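Local coordinates for ABC transporter substrate-binding protein-branched chain amino acid transport (PDB 4GNR) that binds isoleucine and, as the substrate-binding protein LivJ, probably hands branched-chain amino acids to the membrane part of an ABC transporter, at residues A21-A26 with P203-E208; N207-I212 with E234-Q239; G230-E235 with I248-G253; G253-V258 with T334-T339; F282-Y287 with G318-T323. All coordinates share one frame; numbering follows the deposited sequence. Where two conformers were deposited one is given.

Contact 1 (A21-A26 with P203-E208). With ILE (isoleucine), chain B.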
# COMPACT_ATOMS: atom_id res chain seq x y z
N ALA A 21 7.02 -6.49 6.75
CA ALA A 21 6.98 -5.69 7.99
C ALA A 21 6.99 -4.18 7.80
O ALA A 21 6.37 -3.46 8.57
CB ALA A 21 8.14 -6.10 8.92
N ALA A 22 7.74 -3.71 6.81
CA ALA A 22 7.79 -2.26 6.64
C ALA A 22 6.40 -1.69 6.37
O ALA A 22 6.08 -0.57 6.81
CB ALA A 22 8.75 -1.85 5.52
N TYR A 23 5.60 -2.42 5.63
CA TYR A 23 4.25 -1.95 5.28
C TYR A 23 3.32 -2.00 6.49
O TYR A 23 2.64 -1.01 6.81
CB TYR A 23 3.66 -2.78 4.14
CG TYR A 23 4.52 -2.89 2.89
CD1 TYR A 23 5.11 -1.77 2.30
CD2 TYR A 23 4.69 -4.12 2.28
CE1 TYR A 23 5.84 -1.88 1.12
CE2 TYR A 23 5.43 -4.24 1.11
CZ TYR A 23 5.99 -3.12 0.52
OH TYR A 23 6.73 -3.29 -0.63
N GLY A 24 3.27 -3.15 7.16
CA GLY A 24 2.36 -3.30 8.29
C GLY A 24 2.74 -2.44 9.48
O GLY A 24 1.88 -1.97 10.20
N THR A 25 4.04 -2.26 9.71
CA THR A 25 4.49 -1.41 10.82
C THR A 25 4.11 0.06 10.57
O THR A 25 3.68 0.77 11.48
CB THR A 25 6.01 -1.56 11.04
OG1 THR A 25 6.28 -2.92 11.40
CG2 THR A 25 6.52 -0.62 12.11
N ALA A 26 4.26 0.51 9.32
CA ALA A 26 3.84 1.88 8.97
C ALA A 26 2.34 2.04 9.26
O ALA A 26 1.89 3.06 9.78
CB ALA A 26 4.13 2.16 7.51
N PRO A 203 7.73 -4.76 -10.88
CA PRO A 203 6.60 -5.01 -9.99
C PRO A 203 7.08 -5.98 -8.89
O PRO A 203 7.51 -7.10 -9.15
CB PRO A 203 5.55 -5.65 -10.91
CG PRO A 203 5.96 -5.28 -12.28
CD PRO A 203 7.47 -5.31 -12.22
N GLY A 204 6.93 -5.55 -7.65
CA GLY A 204 7.38 -6.31 -6.50
C GLY A 204 7.42 -5.46 -5.24
O GLY A 204 7.11 -4.27 -5.25
N TYR A 205 7.77 -6.15 -4.16
CA TYR A 205 7.88 -5.60 -2.81
C TYR A 205 9.30 -5.12 -2.49
O TYR A 205 10.26 -5.47 -3.18
CB TYR A 205 7.34 -6.57 -1.78
CG TYR A 205 5.87 -6.92 -1.94
CD1 TYR A 205 4.89 -5.94 -1.99
CD2 TYR A 205 5.45 -8.23 -1.94
CE1 TYR A 205 3.55 -6.28 -2.06
CE2 TYR A 205 4.09 -8.57 -1.98
CZ TYR A 205 3.15 -7.59 -2.04
OH TYR A 205 1.82 -7.94 -2.07
N TYR A 206 9.43 -4.39 -1.38
CA TYR A 206 10.67 -3.70 -1.08
C TYR A 206 11.87 -4.58 -0.85
O TYR A 206 12.98 -4.18 -1.21
CB TYR A 206 10.51 -2.72 0.11
CG TYR A 206 10.26 -3.40 1.44
CD1 TYR A 206 11.30 -3.80 2.26
CD2 TYR A 206 8.99 -3.65 1.90
CE1 TYR A 206 11.09 -4.42 3.49
CE2 TYR A 206 8.77 -4.28 3.12
CZ TYR A 206 9.81 -4.67 3.91
OH TYR A 206 9.53 -5.24 5.13
N ASN A 207 11.71 -5.75 -0.24
CA ASN A 207 12.88 -6.59 0.04
C ASN A 207 13.60 -6.98 -1.21
O ASN A 207 14.82 -7.00 -1.24
CB ASN A 207 12.56 -7.77 0.95
CG ASN A 207 12.70 -7.43 2.42
OD1 ASN A 207 13.70 -6.83 2.82
ND2 ASN A 207 11.74 -7.85 3.23
N GLU A 208 12.84 -7.34 -2.24
CA GLU A 208 13.43 -7.71 -3.51
C GLU A 208 13.77 -6.48 -4.36
O GLU A 208 14.87 -6.38 -4.91
CB GLU A 208 12.52 -8.66 -4.29
CG GLU A 208 12.31 -10.02 -3.63
CD GLU A 208 11.51 -9.96 -2.32
OE1 GLU A 208 10.47 -9.28 -2.29
OE2 GLU A 208 11.93 -10.66 -1.36
N ILE B . -0.52 -2.73 -2.67
CA ILE B . 0.32 -3.86 -2.16
C ILE B . -0.56 -5.08 -1.96
O ILE B . -0.03 -6.14 -1.56
CB ILE B . 1.25 -3.45 -0.98
CG1 ILE B . 0.49 -2.66 0.07
CG2 ILE B . 2.56 -2.57 -1.40
CD1 ILE B . 1.35 -2.33 1.27
OXT ILE B . -1.78 -4.98 -2.24
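A22 and Y206, and then Y206 and Y23, are joined by two hydrogen bonds ending on tyrosine hydroxyls. A22 N, in the first turn of its helix, meets Y206 OH at 2.9 Å and almost straight (168°). Y206 N reaches Y23 OH at 3.0 Å on a more bent path (139°), and that hydroxyl is also bonded to G230 O. Y206, its CG between the backbone N and the carbonyl carbon, turns its edge to the face of Y23 in a T-shaped pair, planes 85° apart, with Y206 CD2 3.3 Å from Y23 CZ. The face of Y23 away from Y206 receives the CD1 methyl of the bound isoleucine, 3.6 Å from Y23 CG. A22 CB lies over a face of the Y206 ring, 3.4 Å from CE2; alanine is small enough to come so close. Y205, at the N-cap position and crossing Y23 at about a right angle, donates OH to the ligand O at 2.6 Å. Tyrosine suits all three sites, with ring to pack and hydroxyl to bond. In the two-lobed periplasmic binding protein fold, helix 21-40 of one lobe meets helix 206-218 of the other across the ligand cleft, beside helix 234-240.

Contact 2 (N207-I212 with E234-Q239)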
# COMPACT_ATOMS: atom_id res chain seq x y z
N ASN A 207 11.71 -5.75 -0.24
CA ASN A 207 12.88 -6.59 0.04
C ASN A 207 13.60 -6.98 -1.21
O ASN A 207 14.82 -7.00 -1.24
CB ASN A 207 12.56 -7.77 0.95
CG ASN A 207 12.70 -7.43 2.42
OD1 ASN A 207 13.70 -6.83 2.82
ND2 ASN A 207 11.74 -7.85 3.23
N GLU A 208 12.84 -7.34 -2.24
CA GLU A 208 13.43 -7.71 -3.51
C GLU A 208 13.77 -6.48 -4.36
O GLU A 208 14.87 -6.38 -4.91
CB GLU A 208 12.52 -8.66 -4.29
CG GLU A 208 12.31 -10.02 -3.63
CD GLU A 208 11.51 -9.96 -2.32
OE1 GLU A 208 10.47 -9.28 -2.29
OE2 GLU A 208 11.93 -10.66 -1.36
N ALA A 209 12.82 -5.55 -4.50
CA ALA A 209 13.06 -4.40 -5.33
C ALA A 209 14.28 -3.60 -4.88
O ALA A 209 15.04 -3.14 -5.72
CB ALA A 209 11.82 -3.52 -5.40
N GLY A 210 14.45 -3.41 -3.58
CA GLY A 210 15.60 -2.65 -3.11
C GLY A 210 16.91 -3.34 -3.44
O GLY A 210 17.90 -2.71 -3.83
N LYS A 211 16.95 -4.66 -3.25
CA LYS A 211 18.16 -5.46 -3.59
C LYS A 211 18.42 -5.42 -5.11
O LYS A 211 19.57 -5.38 -5.54
CB LYS A 211 18.02 -6.88 -3.08
CG LYS A 211 18.02 -6.99 -1.56
CD LYS A 211 17.87 -8.43 -1.09
CE LYS A 211 17.76 -8.58 0.43
NZ LYS A 211 16.47 -8.03 0.95
N ILE A 212 17.37 -5.46 -5.91
CA ILE A 212 17.49 -5.37 -7.38
C ILE A 212 18.13 -4.02 -7.75
O ILE A 212 19.05 -3.98 -8.57
CB ILE A 212 16.14 -5.58 -8.06
CG1 ILE A 212 15.72 -7.05 -7.94
CG2 ILE A 212 16.20 -5.11 -9.52
CD1 ILE A 212 14.27 -7.30 -8.26
N GLU A 234 10.92 3.76 3.87
CA GLU A 234 12.37 3.89 4.04
C GLU A 234 13.11 2.55 3.99
O GLU A 234 14.32 2.52 3.81
CB GLU A 234 12.73 4.60 5.34
CG GLU A 234 12.22 3.88 6.56
CD GLU A 234 12.63 4.54 7.86
OE1 GLU A 234 13.67 5.24 7.87
OE2 GLU A 234 11.94 4.32 8.88
N GLU A 235 12.42 1.43 4.13
CA GLU A 235 13.11 0.13 4.10
C GLU A 235 13.56 -0.15 2.66
O GLU A 235 14.58 -0.82 2.43
CB GLU A 235 12.27 -0.98 4.70
CG GLU A 235 13.04 -2.24 4.83
CD GLU A 235 14.29 -2.05 5.68
OE1 GLU A 235 14.27 -1.18 6.58
OE2 GLU A 235 15.29 -2.76 5.44
N PHE A 236 12.80 0.31 1.67
CA PHE A 236 13.21 0.15 0.27
C PHE A 236 14.56 0.88 0.07
O PHE A 236 15.49 0.33 -0.54
CB PHE A 236 12.15 0.77 -0.66
CG PHE A 236 12.63 0.95 -2.07
CD1 PHE A 236 12.73 -0.13 -2.94
CD2 PHE A 236 13.00 2.20 -2.54
CE1 PHE A 236 13.19 0.05 -4.23
CE2 PHE A 236 13.46 2.38 -3.81
CZ PHE A 236 13.56 1.30 -4.67
N VAL A 237 14.65 2.10 0.58
CA VAL A 237 15.88 2.89 0.45
C VAL A 237 17.04 2.21 1.19
O VAL A 237 18.17 2.16 0.69
CB VAL A 237 15.67 4.35 0.92
CG1 VAL A 237 17.01 5.12 0.87
CG2 VAL A 237 14.60 5.05 0.07
N GLN A 238 16.77 1.67 2.37
CA GLN A 238 17.81 0.97 3.14
C GLN A 238 18.36 -0.24 2.35
O GLN A 238 19.56 -0.51 2.36
CB GLN A 238 17.29 0.53 4.49
CG GLN A 238 17.21 1.68 5.46
CD GLN A 238 16.45 1.36 6.73
OE1 GLN A 238 16.08 0.21 6.98
NE2 GLN A 238 16.19 2.38 7.54
N GLN A 239 17.48 -0.98 1.70
CA GLN A 239 17.85 -2.16 0.89
C GLN A 239 18.64 -1.73 -0.36
O GLN A 239 19.65 -2.34 -0.72
CB GLN A 239 16.62 -3.00 0.53
CG GLN A 239 15.92 -3.64 1.74
CD GLN A 239 16.78 -4.65 2.44
OE1 GLN A 239 17.38 -5.50 1.81
NE2 GLN A 239 16.82 -4.58 3.77
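G210 and Q239 mark the place where two successive helices of an alpha/beta lobe, 206-218 and 234-240, pack side by side in the periplasmic binding protein fold. They follow neighbouring parallel strands of one sheet, so they run broadly the same way, with segment axes 7.7 Å apart at closest approach and a crossing angle of -38°. The CA atoms of G210 and Q239 are only 4.6 Å apart. Glycine suits this point because a beta carbon would run into Q239 CB and F236 O. On the side facing the sheet, F236 brings its ring against the opposite helix: CE1 lies 3.7 Å from G210 N and 4.0 Å from A209 CB. With CG anti to the backbone N (chi1 166°), the side chain leaves beside its own carbonyl carbon and the ring lies by the small residues A209 and G210; F231 stacks on it. On the more open side the contact turns polar. K211 and Q239 lie side by side, pointing the same way, and the long lysine chain carries its ammonium group to the amide. In one of the two deposited conformers of E235, Q239 NE2 also donates to E235 OE2, which may help set the amide's rotation. The N207 amide stands nearly upright to that of Q239, with OD1 3.8 Å from Q239 CD. K211 NZ divides its hydrogen bonds between N207 O of its own helix, at 2.9 Å, and Q239 OE1, at 2.8 Å, approaching the latter from above its carbonyl plane, 51° out of it.

Contact 3 (G230-E235 with I248-G253)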
# COMPACT_ATOMS: atom_id res chain seq x y z
N GLY A 230 4.71 -0.79 -4.04
CA GLY A 230 5.62 -1.54 -3.19
C GLY A 230 6.96 -0.86 -2.92
O GLY A 230 7.66 -1.24 -1.98
N PHE A 231 7.36 0.12 -3.74
CA PHE A 231 8.62 0.84 -3.52
C PHE A 231 8.55 1.87 -2.37
O PHE A 231 9.58 2.39 -1.99
CB PHE A 231 9.05 1.60 -4.79
CG PHE A 231 9.74 0.78 -5.86
CD1 PHE A 231 9.43 -0.55 -6.14
CD2 PHE A 231 10.62 1.44 -6.71
CE1 PHE A 231 10.06 -1.21 -7.21
CE2 PHE A 231 11.24 0.79 -7.76
CZ PHE A 231 10.95 -0.53 -8.01
N ASN A 232 7.35 2.17 -1.86
CA ASN A 232 7.25 3.15 -0.79
C ASN A 232 7.86 2.64 0.51
O ASN A 232 7.86 1.44 0.79
CB ASN A 232 5.78 3.52 -0.53
CG ASN A 232 5.24 4.40 -1.63
OD1 ASN A 232 5.38 5.63 -1.58
ND2 ASN A 232 4.59 3.80 -2.60
N GLY A 233 8.34 3.60 1.28
CA GLY A 233 8.91 3.39 2.60
C GLY A 233 10.42 3.51 2.67
O GLY A 233 11.14 3.30 1.69
N GLU A 234 10.92 3.76 3.87
CA GLU A 234 12.37 3.89 4.04
C GLU A 234 13.11 2.55 3.99
O GLU A 234 14.32 2.52 3.81
CB GLU A 234 12.73 4.60 5.34
CG GLU A 234 12.22 3.88 6.56
CD GLU A 234 12.63 4.54 7.86
OE1 GLU A 234 13.67 5.24 7.87
OE2 GLU A 234 11.94 4.32 8.88
N GLU A 235 12.42 1.43 4.13
CA GLU A 235 13.11 0.13 4.10
C GLU A 235 13.56 -0.15 2.66
O GLU A 235 14.58 -0.82 2.43
CB GLU A 235 12.27 -0.98 4.70
CG GLU A 235 13.04 -2.24 4.83
CD GLU A 235 14.29 -2.05 5.68
OE1 GLU A 235 14.27 -1.18 6.58
OE2 GLU A 235 15.29 -2.76 5.44
N ILE A 248 15.13 6.55 -9.76
CA ILE A 248 14.05 5.68 -9.30
C ILE A 248 12.72 6.45 -9.40
O ILE A 248 12.65 7.62 -9.03
CB ILE A 248 14.24 5.20 -7.84
CG1 ILE A 248 15.62 4.59 -7.60
CG2 ILE A 248 13.13 4.27 -7.41
CD1 ILE A 248 15.97 3.40 -8.45
N TYR A 249 11.70 5.79 -9.90
CA TYR A 249 10.36 6.37 -10.04
C TYR A 249 9.37 5.37 -9.50
O TYR A 249 9.51 4.18 -9.78
CB TYR A 249 10.05 6.67 -11.51
CG TYR A 249 11.03 7.65 -12.11
CD1 TYR A 249 12.26 7.20 -12.61
CD2 TYR A 249 10.75 9.00 -12.17
CE1 TYR A 249 13.19 8.07 -13.13
CE2 TYR A 249 11.66 9.90 -12.71
CZ TYR A 249 12.88 9.43 -13.19
OH TYR A 249 13.81 10.30 -13.73
N PHE A 250 8.37 5.81 -8.75
CA PHE A 250 7.37 4.86 -8.26
C PHE A 250 6.06 5.55 -7.89
O PHE A 250 6.00 6.74 -7.57
CB PHE A 250 7.88 4.02 -7.05
CG PHE A 250 8.35 4.85 -5.88
CD1 PHE A 250 9.67 5.26 -5.80
CD2 PHE A 250 7.49 5.21 -4.85
CE1 PHE A 250 10.12 6.01 -4.74
CE2 PHE A 250 7.94 5.97 -3.78
CZ PHE A 250 9.25 6.37 -3.73
N ILE A 251 5.00 4.75 -7.90
CA ILE A 251 3.68 5.22 -7.57
C ILE A 251 3.48 5.34 -6.07
O ILE A 251 3.89 4.46 -5.30
CB ILE A 251 2.60 4.25 -8.13
CG1 ILE A 251 2.68 4.26 -9.65
CG2 ILE A 251 1.21 4.64 -7.64
CD1 ILE A 251 1.68 3.41 -10.34
N SER A 252 2.83 6.43 -5.66
CA SER A 252 2.48 6.64 -4.27
C SER A 252 1.08 7.23 -4.19
O SER A 252 0.59 7.87 -5.10
CB SER A 252 3.46 7.56 -3.56
OG SER A 252 3.15 7.67 -2.20
N GLY A 253 0.46 7.10 -3.03
CA GLY A 253 -0.87 7.67 -2.77
C GLY A 253 -0.84 8.82 -1.79
O GLY A 253 -1.89 9.23 -1.34
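F231 and F250 lead a buried contact in which the turn after strand 225-227 of the mixed sheet packs against the neighbouring strand, 248-252. F231 CB rests against the base of the other ring, 3.5 Å from F250 CG, and the backbone carbonyl of F231 lies over the same ring, with O 4.3 Å above its centre. F250 CG stands between the backbone N and the carbonyl carbon (chi1 56°), where F231 CB meets it. The F231 ring itself receives the I248 branch methyl at its edge, CG2 lying 3.8 Å from CD2. Phenylalanine and isoleucine suit this interior, which offers them apolar neighbours on several sides. Together these elements belong to a beta-alpha-beta unit made of strand 225-227, helix 234-240 and strand 248-252, and the turn described here leads into the helix. N232 adds the polar part. Its ND2 donates to I251 O at 2.9 Å (146°), in the carbonyl plane and close to the amide's own, and also bonds to D229 O. Asparagine fits because the other end of the same short amide can serve as acceptor: OD1 lies 3.1 Å from S252 OG, although the single hydroxyl proton also has F254 O within reach and this bond is not settled. OD1 meets the edge of the F250 ring too, 3.4 Å from CE2, the amide and ring planes being 89° apart.

Contact 4 (G253-V258 with T334-T339)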
# COMPACT_ATOMS: atom_id res chain seq x y z
N GLY A 253 0.46 7.10 -3.03
CA GLY A 253 -0.87 7.67 -2.77
C GLY A 253 -0.84 8.82 -1.79
O GLY A 253 -1.89 9.23 -1.34
N PHE A 254 0.35 9.35 -1.52
CA PHE A 254 0.53 10.43 -0.56
C PHE A 254 1.78 11.23 -0.94
O PHE A 254 2.83 10.66 -1.19
CB PHE A 254 0.71 9.85 0.87
CG PHE A 254 0.84 10.92 1.97
CD1 PHE A 254 -0.24 11.70 2.30
CD2 PHE A 254 2.01 11.11 2.69
CE1 PHE A 254 -0.18 12.67 3.27
CE2 PHE A 254 2.06 12.08 3.69
CZ PHE A 254 0.96 12.87 3.96
N SER A 255 1.63 12.55 -0.98
CA SER A 255 2.73 13.44 -1.28
C SER A 255 2.74 14.63 -0.34
O SER A 255 1.72 15.23 -0.06
CB SER A 255 2.64 14.00 -2.69
OG SER A 255 3.63 15.00 -2.93
N THR A 256 3.95 14.98 0.09
CA THR A 256 4.21 16.14 0.98
C THR A 256 4.61 17.44 0.24
O THR A 256 4.94 18.46 0.87
CB THR A 256 5.38 15.91 1.98
OG1 THR A 256 6.64 15.96 1.29
CG2 THR A 256 5.23 14.62 2.72
N THR A 257 4.59 17.43 -1.09
CA THR A 257 4.95 18.65 -1.82
C THR A 257 4.04 19.12 -2.93
O THR A 257 3.90 20.34 -3.17
CB THR A 257 6.29 18.46 -2.55
OG1 THR A 257 6.19 17.42 -3.53
CG2 THR A 257 7.41 18.17 -1.55
N VAL A 258 3.42 18.19 -3.64
CA VAL A 258 2.56 18.60 -4.76
C VAL A 258 1.11 18.61 -4.33
O VAL A 258 0.60 17.62 -3.80
CB VAL A 258 2.78 17.78 -6.07
CG1 VAL A 258 2.30 16.35 -5.92
CG2 VAL A 258 2.05 18.44 -7.22
N THR A 334 -6.25 9.64 -5.50
CA THR A 334 -5.20 10.37 -6.21
C THR A 334 -3.91 9.55 -6.15
O THR A 334 -3.56 8.95 -5.12
CB THR A 334 -4.96 11.73 -5.57
OG1 THR A 334 -6.18 12.48 -5.67
CG2 THR A 334 -3.81 12.49 -6.23
N ALA A 335 -3.19 9.53 -7.26
CA ALA A 335 -1.91 8.86 -7.36
C ALA A 335 -0.86 9.86 -7.83
O ALA A 335 -1.14 10.81 -8.57
CB ALA A 335 -1.97 7.67 -8.31
N TYR A 336 0.36 9.60 -7.39
CA TYR A 336 1.52 10.38 -7.74
C TYR A 336 2.63 9.47 -8.23
O TYR A 336 2.76 8.33 -7.80
CB TYR A 336 2.11 11.08 -6.49
CG TYR A 336 1.10 11.94 -5.76
CD1 TYR A 336 0.33 11.40 -4.75
CD2 TYR A 336 0.93 13.28 -6.07
CE1 TYR A 336 -0.61 12.14 -4.07
CE2 TYR A 336 -0.02 14.04 -5.39
CZ TYR A 336 -0.78 13.46 -4.39
OH TYR A 336 -1.72 14.17 -3.67
N MET A 337 3.40 9.96 -9.20
CA MET A 337 4.63 9.28 -9.61
C MET A 337 5.73 10.10 -8.91
O MET A 337 5.86 11.32 -9.14
CB MET A 337 4.86 9.25 -11.10
CG MET A 337 6.09 8.42 -11.45
SD MET A 337 5.95 6.64 -11.13
CE MET A 337 4.89 6.13 -12.51
N MET A 338 6.48 9.44 -8.05
CA MET A 338 7.56 10.04 -7.28
C MET A 338 8.88 9.88 -8.03
O MET A 338 9.14 8.84 -8.60
CB MET A 338 7.70 9.31 -5.92
CG MET A 338 6.39 9.14 -5.17
SD MET A 338 5.65 10.67 -4.61
CE MET A 338 6.10 10.63 -2.88
N THR A 339 9.69 10.94 -8.02
CA THR A 339 11.04 10.95 -8.59
C THR A 339 12.01 10.94 -7.39
O THR A 339 11.98 11.84 -6.55
CB THR A 339 11.31 12.23 -9.39
OG1 THR A 339 10.45 12.26 -10.53
CG2 THR A 339 12.78 12.28 -9.87
O HOH W 1 -4.15 7.92 -2.60
O HOH W 2 -1.08 13.52 -0.91
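G253 and F254 pass beside Y336 where the backbones are closest, the CA atoms of G253 and A335 being 4.9 Å apart, and the irregular loop then continues over the side chain of Y336. S255 CB sits over the centre of that ring in a CH-pi contact, 3.7 Å from the centroid and 6° off its normal. V258 CG1 approaches Y336 CE2 obliquely in the conformer given, one of two. M338 ends its flexible thioether chain with CE 3.7 Å from F254 O. Serine suits position 255 because its two ends do different work. The methylene lies on the ring, while S255 OG, anti to the backbone N (chi1 173°), accepts from T257 N at 3.2 Å and from V258 N at 3.3 Å. Two waters bridge the segments: one donates to G253 O and T334 O, the other accepts from S255 N and lies 2.9 Å from Y336 OH, to which it is hydrogen-bonded. The bonds to S255 OG make an ST turn and an ST motif. The loop leaves strand 248-252 for helix 262-275, and strand 335-341 pairs antiparallel with strand 248-252, consistent with the interlobe crossovers of type I periplasmic binding proteins.

Contact 5 (F282-Y287 with G318-T323). With ILE (isoleucine), chain B.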
# COMPACT_ATOMS: atom_id res chain seq x y z
N PHE A 282 1.62 4.40 3.39
CA PHE A 282 0.84 3.38 4.07
C PHE A 282 0.40 3.86 5.45
O PHE A 282 -0.70 3.54 5.88
CB PHE A 282 1.59 2.06 4.06
CG PHE A 282 1.89 1.63 2.65
CD1 PHE A 282 0.86 1.48 1.73
CD2 PHE A 282 3.18 1.41 2.21
CE1 PHE A 282 1.11 1.16 0.39
CE2 PHE A 282 3.44 1.05 0.88
CZ PHE A 282 2.40 0.94 -0.03
N ALA A 283 1.26 4.60 6.16
CA ALA A 283 0.84 5.20 7.43
C ALA A 283 -0.34 6.17 7.18
O ALA A 283 -1.30 6.20 7.96
CB ALA A 283 1.98 5.95 8.10
N ALA A 284 -0.24 6.97 6.11
CA ALA A 284 -1.29 7.93 5.78
C ALA A 284 -2.62 7.22 5.46
O ALA A 284 -3.68 7.60 5.95
CB ALA A 284 -0.83 8.79 4.61
N LEU A 285 -2.56 6.18 4.62
CA LEU A 285 -3.77 5.43 4.29
C LEU A 285 -4.39 4.79 5.53
O LEU A 285 -5.61 4.79 5.67
CB LEU A 285 -3.48 4.35 3.24
CG LEU A 285 -3.28 4.86 1.80
CD1 LEU A 285 -2.62 3.80 0.95
CD2 LEU A 285 -4.60 5.31 1.16
N ALA A 286 -3.56 4.24 6.42
CA ALA A 286 -4.08 3.57 7.62
C ALA A 286 -4.73 4.57 8.59
O ALA A 286 -5.75 4.27 9.23
CB ALA A 286 -2.98 2.80 8.31
N TYR A 287 -4.14 5.76 8.70
CA TYR A 287 -4.70 6.84 9.52
C TYR A 287 -6.11 7.16 9.01
O TYR A 287 -7.08 7.26 9.79
CB TYR A 287 -3.75 8.03 9.45
CG TYR A 287 -4.14 9.24 10.26
CD1 TYR A 287 -4.94 10.23 9.72
CD2 TYR A 287 -3.65 9.43 11.55
CE1 TYR A 287 -5.25 11.38 10.44
CE2 TYR A 287 -3.94 10.58 12.28
CZ TYR A 287 -4.74 11.55 11.71
OH TYR A 287 -5.03 12.72 12.36
N GLY A 318 -9.76 13.22 4.01
CA GLY A 318 -8.70 12.82 4.91
C GLY A 318 -7.34 13.26 4.45
O GLY A 318 -7.17 14.14 3.60
N VAL A 319 -6.35 12.62 5.04
CA VAL A 319 -4.94 12.88 4.77
C VAL A 319 -4.56 12.57 3.33
O VAL A 319 -3.78 13.30 2.70
CB VAL A 319 -4.08 12.02 5.73
CG1 VAL A 319 -2.60 12.09 5.36
CG2 VAL A 319 -4.32 12.45 7.17
N THR A 320 -5.19 11.52 2.80
CA THR A 320 -4.94 11.04 1.43
C THR A 320 -6.06 11.51 0.49
O THR A 320 -6.44 10.82 -0.47
CB THR A 320 -4.76 9.50 1.37
OG1 THR A 320 -5.96 8.83 1.73
CG2 THR A 320 -3.61 9.05 2.26
N GLY A 321 -6.58 12.69 0.74
CA GLY A 321 -7.64 13.24 -0.09
C GLY A 321 -8.97 12.62 0.23
O GLY A 321 -9.25 12.18 1.35
N GLN A 322 -9.82 12.55 -0.78
CA GLN A 322 -11.14 12.04 -0.56
C GLN A 322 -11.18 10.50 -0.54
O GLN A 322 -10.35 9.82 -1.16
CB GLN A 322 -12.09 12.51 -1.69
CG GLN A 322 -13.57 12.33 -1.42
CD GLN A 322 -14.45 12.72 -2.61
OE1 GLN A 322 -14.22 12.30 -3.74
NE2 GLN A 322 -15.53 13.44 -2.33
N THR A 323 -12.16 10.00 0.23
CA THR A 323 -12.59 8.60 0.13
C THR A 323 -14.09 8.66 -0.18
O THR A 323 -14.85 9.30 0.55
CB THR A 323 -12.36 7.76 1.37
OG1 THR A 323 -10.96 7.55 1.54
CG2 THR A 323 -13.00 6.40 1.26
N ILE B . -0.52 -2.73 -2.67
CA ILE B . 0.32 -3.86 -2.16
C ILE B . -0.56 -5.08 -1.96
O ILE B . -0.03 -6.14 -1.56
CB ILE B . 1.25 -3.45 -0.98
CG1 ILE B . 0.49 -2.66 0.07
CG2 ILE B . 2.56 -2.57 -1.40
CD1 ILE B . 1.35 -2.33 1.27
OXT ILE B . -1.78 -4.98 -2.24
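A284 CB touches two residues of the turn at once, lying 3.6 Å from T320 CG2 and 3.8 Å from V319 CG1. Alanine suits this face of the helix, where a bare methyl lets the turn come close. One turn further on, Y287 crosses V319 at about a right angle, its CD1 3.4 Å from V319 CG2 in the valine conformer given, one of two. L285 bends its end back toward the turn, bringing CD2 to 3.8 Å from T320 OG1. The threonine methyl faces A284 because CG2 is anti to the carbonyl carbon, while OG1 takes the place between it and the backbone N (chi1 66°). In the next shell D288 bonds both T320 OG1 and V319 N, and K333 also reaches OG1. G318 to G321 form a type I turn that presents V319 and T320 to the helix, and G321 suits its end because its phi is positive (78°). Y287 OH is held by E37 of helix 21-40. F282, whose CB is directed away from the turn, lays a ring face against the ligand, CE1 3.6 Å from isoleucine CD1. The helix thus lends F282 to the pocket wall on one side and receives the turn on another. Between the two segments the packing is van der Waals, which implies that shape fit joins them, while D288, one residue on in the helix, adds the polar grip on the turn.

How the contacts relate
Contact 3 and contact 5 are buried and largely apolar, although contact 3 adds an asparagine that reaches a strand carbonyl. Contacts 1, 2 and 4 are partly buried and mix rings with polar groups: tyrosine hydroxyls in contact 1, lysine and amides in contact 2, bridging waters in contact 4. Contacts 1 and 2 share helix 206-218, contacts 2 and 3 share helix 234-240, and contacts 3 and 4 meet on adjacent strands of one sheet. Contact 5 lies among the helices of the other lobe, yet touches contact 4 through F254. Contacts 1 and 5 both reach the bound isoleucine, and Y23 and F282 meet beside it.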